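Local coordinates for CurJ (Moorea producens 3L, PDB 5TZ6), which supplies the dehydratase domain of a polyketide synthase module in curacin biosynthesis, a double-hotdog lyase that carries out vinylogous dehydration, at the interface of chains A and B. Coordinates in Å, arbitrary orientation; residue numbers count along the deposited sequence, not the author numbering. Chains: chain A/B, CurJ.

Contact 1: the interface of chains A and B. Residues chain A 93, 108, 110, 128, 131; chain B 17-19.
The hydroxyl OG of B:Ser18 gives its hydrogen to the side-chain carbonyl OE1 of A:Gln93 over 2.6 Å, at a contact between two polyketide synthase dehydratase domains of the double-hotdog fold. The C=O...OG angle is 141° and the hydroxyl stays near the carbonyl plane. The other end of the same amide, NE2, donates to the backbone carbonyl O of B:Gln17 at 3.1 Å, and this acceptor lies close to the amide plane. With one acceptor and one donor side by side, a glutamine suits two neighbouring groups on one strand, and the paired bonds fix how its amide is turned. An alanine in place of A:Gln93 would probably leave the B:Ser18 hydroxyl and the B:Gln17 carbonyl without these mates across the contact.

Just beyond, B:Pro19 fits among apolar side chains of chain A. Its CB sits over one face of the A:Trp131 indole, 3.5 Å from the centroid of the five-membered ring, a CH-pi contact. A:Trp131 has its CG between backbone N and carbonyl carbon (chi1 51°), which turns a face of the indole towards the proline. The CD of B:Pro19 meets CE1 of A:Phe110 at 3.5 Å, while its CG faces CG2 of A:Ile128, a residue that is poorly ordered. A compact, rigid proline presents different methylenes to these partners without bringing in a backbone N-H that would need satisfying.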
ATOM      1  N   GLN A  93       4.890  -2.316  -9.248  1.00 52.52           N
ATOM      2  CA  GLN A  93       5.419  -1.887  -7.965  1.00 50.54           C
ATOM      3  C   GLN A  93       6.875  -1.480  -8.120  1.00 56.02           C
ATOM      4  O   GLN A  93       7.628  -2.092  -8.890  1.00 47.78           O
ATOM      5  CB  GLN A  93       5.312  -2.981  -6.911  1.00 45.12           C
ATOM      6  CG  GLN A  93       3.903  -3.367  -6.525  1.00 46.08           C
ATOM      7  CD  GLN A  93       3.898  -4.504  -5.525  1.00 56.54           C
ATOM      8  OE1 GLN A  93       4.849  -5.284  -5.458  1.00 60.60           O
ATOM      9  NE2 GLN A  93       2.841  -4.591  -4.725  1.00 60.02           N
ATOM     10  N   ILE A 108       8.876  -3.971 -10.759  1.00 48.25           N
ATOM     11  CA  ILE A 108       8.290  -5.263 -11.105  1.00 53.29           C
ATOM     12  C   ILE A 108       6.811  -5.063 -11.424  1.00 51.39           C
ATOM     13  O   ILE A 108       6.230  -4.014 -11.152  1.00 52.82           O
ATOM     14  CB  ILE A 108       8.437  -6.304  -9.974  1.00 50.92           C
ATOM     15  CG1 ILE A 108       7.499  -5.967  -8.815  1.00 45.75           C
ATOM     16  CG2 ILE A 108       9.876  -6.377  -9.485  1.00 48.73           C
ATOM     17  CD1 ILE A 108       7.488  -7.026  -7.739  1.00 49.03           C
ATOM     18  N   PHE A 110       2.885  -7.595 -12.128  1.00 57.35           N
ATOM     19  CA  PHE A 110       2.164  -8.860 -12.044  1.00 59.31           C
ATOM     20  C   PHE A 110       0.688  -8.596 -12.310  1.00 57.79           C
ATOM     21  O   PHE A 110       0.223  -7.453 -12.243  1.00 68.43           O
ATOM     22  CB  PHE A 110       2.357  -9.539 -10.677  1.00 67.30           C
ATOM     23  CG  PHE A 110       2.035  -8.657  -9.494  1.00 70.09           C
ATOM     24  CD1 PHE A 110       3.026  -7.902  -8.884  1.00 71.29           C
ATOM     25  CD2 PHE A 110       0.745  -8.591  -8.987  1.00 73.04           C
ATOM     26  CE1 PHE A 110       2.737  -7.092  -7.791  1.00 65.56           C
ATOM     27  CE2 PHE A 110       0.451  -7.787  -7.895  1.00 71.64           C
ATOM     28  CZ  PHE A 110       1.449  -7.037  -7.298  1.00 68.15           C
ATOM     29  N   ILE A 128       0.596 -14.040  -4.469  1.00134.80           N
ATOM     30  CA  ILE A 128       1.185 -13.830  -5.786  1.00131.58           C
ATOM     31  C   ILE A 128       2.316 -14.826  -5.997  1.00132.41           C
ATOM     32  O   ILE A 128       2.962 -15.277  -5.045  1.00135.07           O
ATOM     33  CB  ILE A 128       1.684 -12.378  -5.929  1.00121.83           C
ATOM     34  CG1 ILE A 128       0.563 -11.402  -5.569  1.00125.66           C
ATOM     35  CG2 ILE A 128       2.207 -12.130  -7.336  1.00115.29           C
ATOM     36  CD1 ILE A 128       1.048 -10.022  -5.194  1.00122.68           C
ATOM     37  N   TRP A 131       5.397 -13.106 -11.628  1.00 70.91           N
ATOM     38  CA  TRP A 131       5.751 -11.692 -11.656  1.00 67.18           C
ATOM     39  C   TRP A 131       6.990 -11.511 -12.520  1.00 64.12           C
ATOM     40  O   TRP A 131       7.680 -12.473 -12.868  1.00 61.23           O
ATOM     41  CB  TRP A 131       5.979 -11.140 -10.245  1.00 59.45           C
ATOM     42  CG  TRP A 131       6.922 -11.957  -9.414  1.00 64.22           C
ATOM     43  CD1 TRP A 131       6.666 -13.167  -8.831  1.00 70.93           C
ATOM     44  CD2 TRP A 131       8.267 -11.618  -9.059  1.00 56.76           C
ATOM     45  NE1 TRP A 131       7.772 -13.602  -8.138  1.00 70.80           N
ATOM     46  CE2 TRP A 131       8.766 -12.668  -8.263  1.00 67.20           C
ATOM     47  CE3 TRP A 131       9.095 -10.531  -9.338  1.00 53.67           C
ATOM     48  CZ2 TRP A 131      10.059 -12.663  -7.749  1.00 68.92           C
ATOM     49  CZ3 TRP A 131      10.374 -10.525  -8.825  1.00 62.89           C
ATOM     50  CH2 TRP A 131      10.846 -11.584  -8.041  1.00 70.99           C
TER
ATOM     51  N   GLN B  17       0.242  -6.343  -0.562  1.00 68.15           N
ATOM     52  CA  GLN B  17       1.142  -7.483  -0.606  1.00 72.15           C
ATOM     53  C   GLN B  17       1.955  -7.401  -1.888  1.00 68.78           C
ATOM     54  O   GLN B  17       1.589  -6.698  -2.832  1.00 65.03           O
ATOM     55  CB  GLN B  17       0.384  -8.811  -0.507  1.00 80.54           C
ATOM     56  CG  GLN B  17      -0.553  -9.096  -1.656  1.00 85.69           C
ATOM     57  CD  GLN B  17      -1.323 -10.382  -1.447  1.00 98.99           C
ATOM     58  OE1 GLN B  17      -2.548 -10.374  -1.324  1.00103.13           O
ATOM     59  NE2 GLN B  17      -0.603 -11.496  -1.378  1.00103.36           N
ATOM     60  N   SER B  18       3.081  -8.119  -1.905  1.00 67.50           N
ATOM     61  CA  SER B  18       4.041  -8.026  -2.996  1.00 64.20           C
ATOM     62  C   SER B  18       4.809  -9.331  -3.148  1.00 68.63           C
ATOM     63  O   SER B  18       5.180  -9.945  -2.137  1.00 67.24           O
ATOM     64  CB  SER B  18       5.026  -6.873  -2.771  1.00 59.55           C
ATOM     65  OG  SER B  18       6.039  -6.862  -3.764  1.00 60.55           O
ATOM     66  N   PRO B  19       5.092  -9.756  -4.375  1.00 68.46           N
ATOM     67  CA  PRO B  19       5.955 -10.929  -4.568  1.00 66.97           C
ATOM     68  C   PRO B  19       7.297 -10.792  -3.866  1.00 71.18           C
ATOM     69  O   PRO B  19       7.977 -11.794  -3.617  1.00 75.27           O
ATOM     70  CB  PRO B  19       6.120 -10.992  -6.091  1.00 68.16           C
ATOM     71  CG  PRO B  19       4.916 -10.297  -6.624  1.00 70.46           C
ATOM     72  CD  PRO B  19       4.591  -9.215  -5.647  1.00 65.49           C
TER

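Contact 2: the interface of chains A and B. Residues chain A 16, 25, 27, 93; chain B 16-18, 21.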
ATOM      1  N   PHE A  16       3.460   2.534   0.307  1.00 68.90           N
ATOM      2  CA  PHE A  16       3.343   1.765   1.536  1.00 66.54           C
ATOM      3  C   PHE A  16       4.710   1.554   2.160  1.00 66.70           C
ATOM      4  O   PHE A  16       5.658   1.149   1.478  1.00 56.09           O
ATOM      5  CB  PHE A  16       2.687   0.402   1.305  1.00 62.54           C
ATOM      6  CG  PHE A  16       2.530  -0.389   2.566  1.00 66.44           C
ATOM      7  CD1 PHE A  16       1.519  -0.093   3.462  1.00 71.19           C
ATOM      8  CD2 PHE A  16       3.428  -1.393   2.882  1.00 69.07           C
ATOM      9  CE1 PHE A  16       1.382  -0.806   4.641  1.00 77.14           C
ATOM     10  CE2 PHE A  16       3.301  -2.109   4.057  1.00 71.16           C
ATOM     11  CZ  PHE A  16       2.277  -1.814   4.939  1.00 74.66           C
ATOM     12  N   PHE A  25       7.551   0.562  -0.663  1.00 64.92           N
ATOM     13  CA  PHE A  25       6.825   0.125  -1.844  1.00 61.74           C
ATOM     14  C   PHE A  25       6.022   1.270  -2.441  1.00 62.57           C
ATOM     15  O   PHE A  25       5.435   2.075  -1.715  1.00 67.93           O
ATOM     16  CB  PHE A  25       5.888  -1.038  -1.513  1.00 61.31           C
ATOM     17  CG  PHE A  25       6.600  -2.271  -1.034  1.00 68.46           C
ATOM     18  CD1 PHE A  25       6.831  -2.473   0.320  1.00 69.12           C
ATOM     19  CD2 PHE A  25       7.033  -3.231  -1.933  1.00 69.36           C
ATOM     20  CE1 PHE A  25       7.487  -3.610   0.764  1.00 70.56           C
ATOM     21  CE2 PHE A  25       7.691  -4.369  -1.496  1.00 68.67           C
ATOM     22  CZ  PHE A  25       7.919  -4.559  -0.146  1.00 68.30           C
ATOM     23  N   GLU A  27       2.988   1.566  -5.570  1.00 56.47           N
ATOM     24  CA  GLU A  27       2.071   0.726  -6.323  1.00 67.77           C
ATOM     25  C   GLU A  27       1.261   1.575  -7.289  1.00 74.08           C
ATOM     26  O   GLU A  27       0.776   2.660  -6.936  1.00 80.43           O
ATOM     27  CB  GLU A  27       1.123  -0.048  -5.397  1.00 78.18           C
ATOM     28  CG  GLU A  27       0.261  -1.066  -6.127  1.00 93.18           C
ATOM     29  CD  GLU A  27      -0.529  -1.951  -5.182  1.00109.87           C
ATOM     30  OE1 GLU A  27       0.025  -2.972  -4.720  1.00120.80           O
ATOM     31  OE2 GLU A  27      -1.705  -1.630  -4.907  1.00116.24           O
ATOM     32  N   GLN A  93       4.890  -2.316  -9.248  1.00 52.52           N
ATOM     33  CA  GLN A  93       5.419  -1.887  -7.965  1.00 50.54           C
ATOM     34  C   GLN A  93       6.875  -1.480  -8.120  1.00 56.02           C
ATOM     35  O   GLN A  93       7.628  -2.092  -8.890  1.00 47.78           O
ATOM     36  CB  GLN A  93       5.312  -2.981  -6.911  1.00 45.12           C
ATOM     37  CG  GLN A  93       3.903  -3.367  -6.525  1.00 46.08           C
ATOM     38  CD  GLN A  93       3.898  -4.504  -5.525  1.00 56.54           C
ATOM     39  OE1 GLN A  93       4.849  -5.284  -5.458  1.00 60.60           O
ATOM     40  NE2 GLN A  93       2.841  -4.591  -4.725  1.00 60.02           N
TER
ATOM     41  N   PHE B  16      -2.026  -4.397   1.292  1.00 70.59           N
ATOM     42  CA  PHE B  16      -0.825  -4.435   0.476  1.00 67.80           C
ATOM     43  C   PHE B  16      -0.132  -5.784   0.587  1.00 67.30           C
ATOM     44  O   PHE B  16       0.070  -6.297   1.691  1.00 66.27           O
ATOM     45  CB  PHE B  16       0.157  -3.333   0.870  1.00 65.08           C
ATOM     46  CG  PHE B  16       1.399  -3.337   0.041  1.00 63.68           C
ATOM     47  CD1 PHE B  16       1.381  -2.839  -1.251  1.00 64.17           C
ATOM     48  CD2 PHE B  16       2.572  -3.876   0.533  1.00 61.17           C
ATOM     49  CE1 PHE B  16       2.517  -2.855  -2.028  1.00 62.39           C
ATOM     50  CE2 PHE B  16       3.714  -3.897  -0.243  1.00 63.41           C
ATOM     51  CZ  PHE B  16       3.684  -3.387  -1.528  1.00 58.16           C
ATOM     52  N   GLN B  17       0.242  -6.343  -0.562  1.00 68.15           N
ATOM     53  CA  GLN B  17       1.142  -7.483  -0.606  1.00 72.15           C
ATOM     54  C   GLN B  17       1.955  -7.401  -1.888  1.00 68.78           C
ATOM     55  O   GLN B  17       1.589  -6.698  -2.832  1.00 65.03           O
ATOM     56  CB  GLN B  17       0.384  -8.811  -0.507  1.00 80.54           C
ATOM     57  CG  GLN B  17      -0.553  -9.096  -1.656  1.00 85.69           C
ATOM     58  CD  GLN B  17      -1.323 -10.382  -1.447  1.00 98.99           C
ATOM     59  OE1 GLN B  17      -2.548 -10.374  -1.324  1.00103.13           O
ATOM     60  NE2 GLN B  17      -0.603 -11.496  -1.378  1.00103.36           N
ATOM     61  N   SER B  18       3.081  -8.119  -1.905  1.00 67.50           N
ATOM     62  CA  SER B  18       4.041  -8.026  -2.996  1.00 64.20           C
ATOM     63  C   SER B  18       4.809  -9.331  -3.148  1.00 68.63           C
ATOM     64  O   SER B  18       5.180  -9.945  -2.137  1.00 67.24           O
ATOM     65  CB  SER B  18       5.026  -6.873  -2.771  1.00 59.55           C
ATOM     66  OG  SER B  18       6.039  -6.862  -3.764  1.00 60.55           O
ATOM     67  N   SER B  21       7.622  -9.389  -0.837  1.00 82.97           N
ATOM     68  CA  SER B  21       7.352  -9.269   0.589  1.00 79.47           C
ATOM     69  C   SER B  21       6.622 -10.527   1.030  1.00 81.08           C
ATOM     70  O   SER B  21       5.603 -10.891   0.435  1.00 79.58           O
ATOM     71  CB  SER B  21       6.513  -8.022   0.895  1.00 75.30           C
ATOM     72  OG  SER B  21       6.286  -7.883   2.284  1.00 77.44           O
TER
HETATM   73  O   HOH W   1      -1.342  -5.048  -3.093  1.00116.68           O
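B:Phe16 and A:Phe16 both hold CG opposite the backbone N (chi1 -179° in each), and in this shared rotamer the two rings meet as twins across the two-fold axis between the chains. Their CD2 atoms come within 3.5 Å. The ring planes are near parallel, about 24° apart, but displaced, so that each CB lies over the rim of the other ring, about 4.1 Å above its plane.

From there B:Phe16 reaches on towards chain A, running at about a right angle to A:Phe25. Its far rim, CE2 and CZ, lies against one face of the A:Phe25 ring, with CE2 some 3.4 Å above that plane; the very short approaches in this pair carry no weight. Phenylalanine suits both positions, because a flat apolar ring can offer its rim to one neighbour and its face to another without burying a polar group. A:Phe25 also packs its CZ against CB of B:Ser21 at 3.9 Å, where a small side chain fits beside the ring.

A polar border runs along the CE1 and CD1 side of B:Phe16. There A:Glu27, extended beyond CG, brings OE1 to 3.7 Å from CE1 of B:Phe16, with the carboxylate and ring planes 33° apart. The same oxygen accepts from NE2 of A:Gln93 at 3.2 Å through its anti lone pair; this carboxylate, itself against B:Phe16, thus also helps to position the amide that grips chain B. A water extends the link across the contact: it lies 3.0 Å from A:Glu27 OE1 and 3.3 Å from the backbone N of B:Gln17.

Contact 1 and contact 2 are neighbouring patches, the centres of their C-alpha atoms about 7 Å apart, and they share A:Gln93, B:Gln17 and B:Ser18. Strand 14-18 of chain B runs through both, and the proline after it belongs to contact 1. In contact 2 the strand meets strands 24-30 and 90-99 of chain A; in contact 1 the segment meets strands 90-99 and 102-110 and the loop residues A:Ile128 and A:Trp131. By two-fold symmetry each patch has a twin, and the A:Phe16–B:Phe16 pair joins the halves. This reciprocal arrangement fits a dimer, although the structure alone does not prove one in solution.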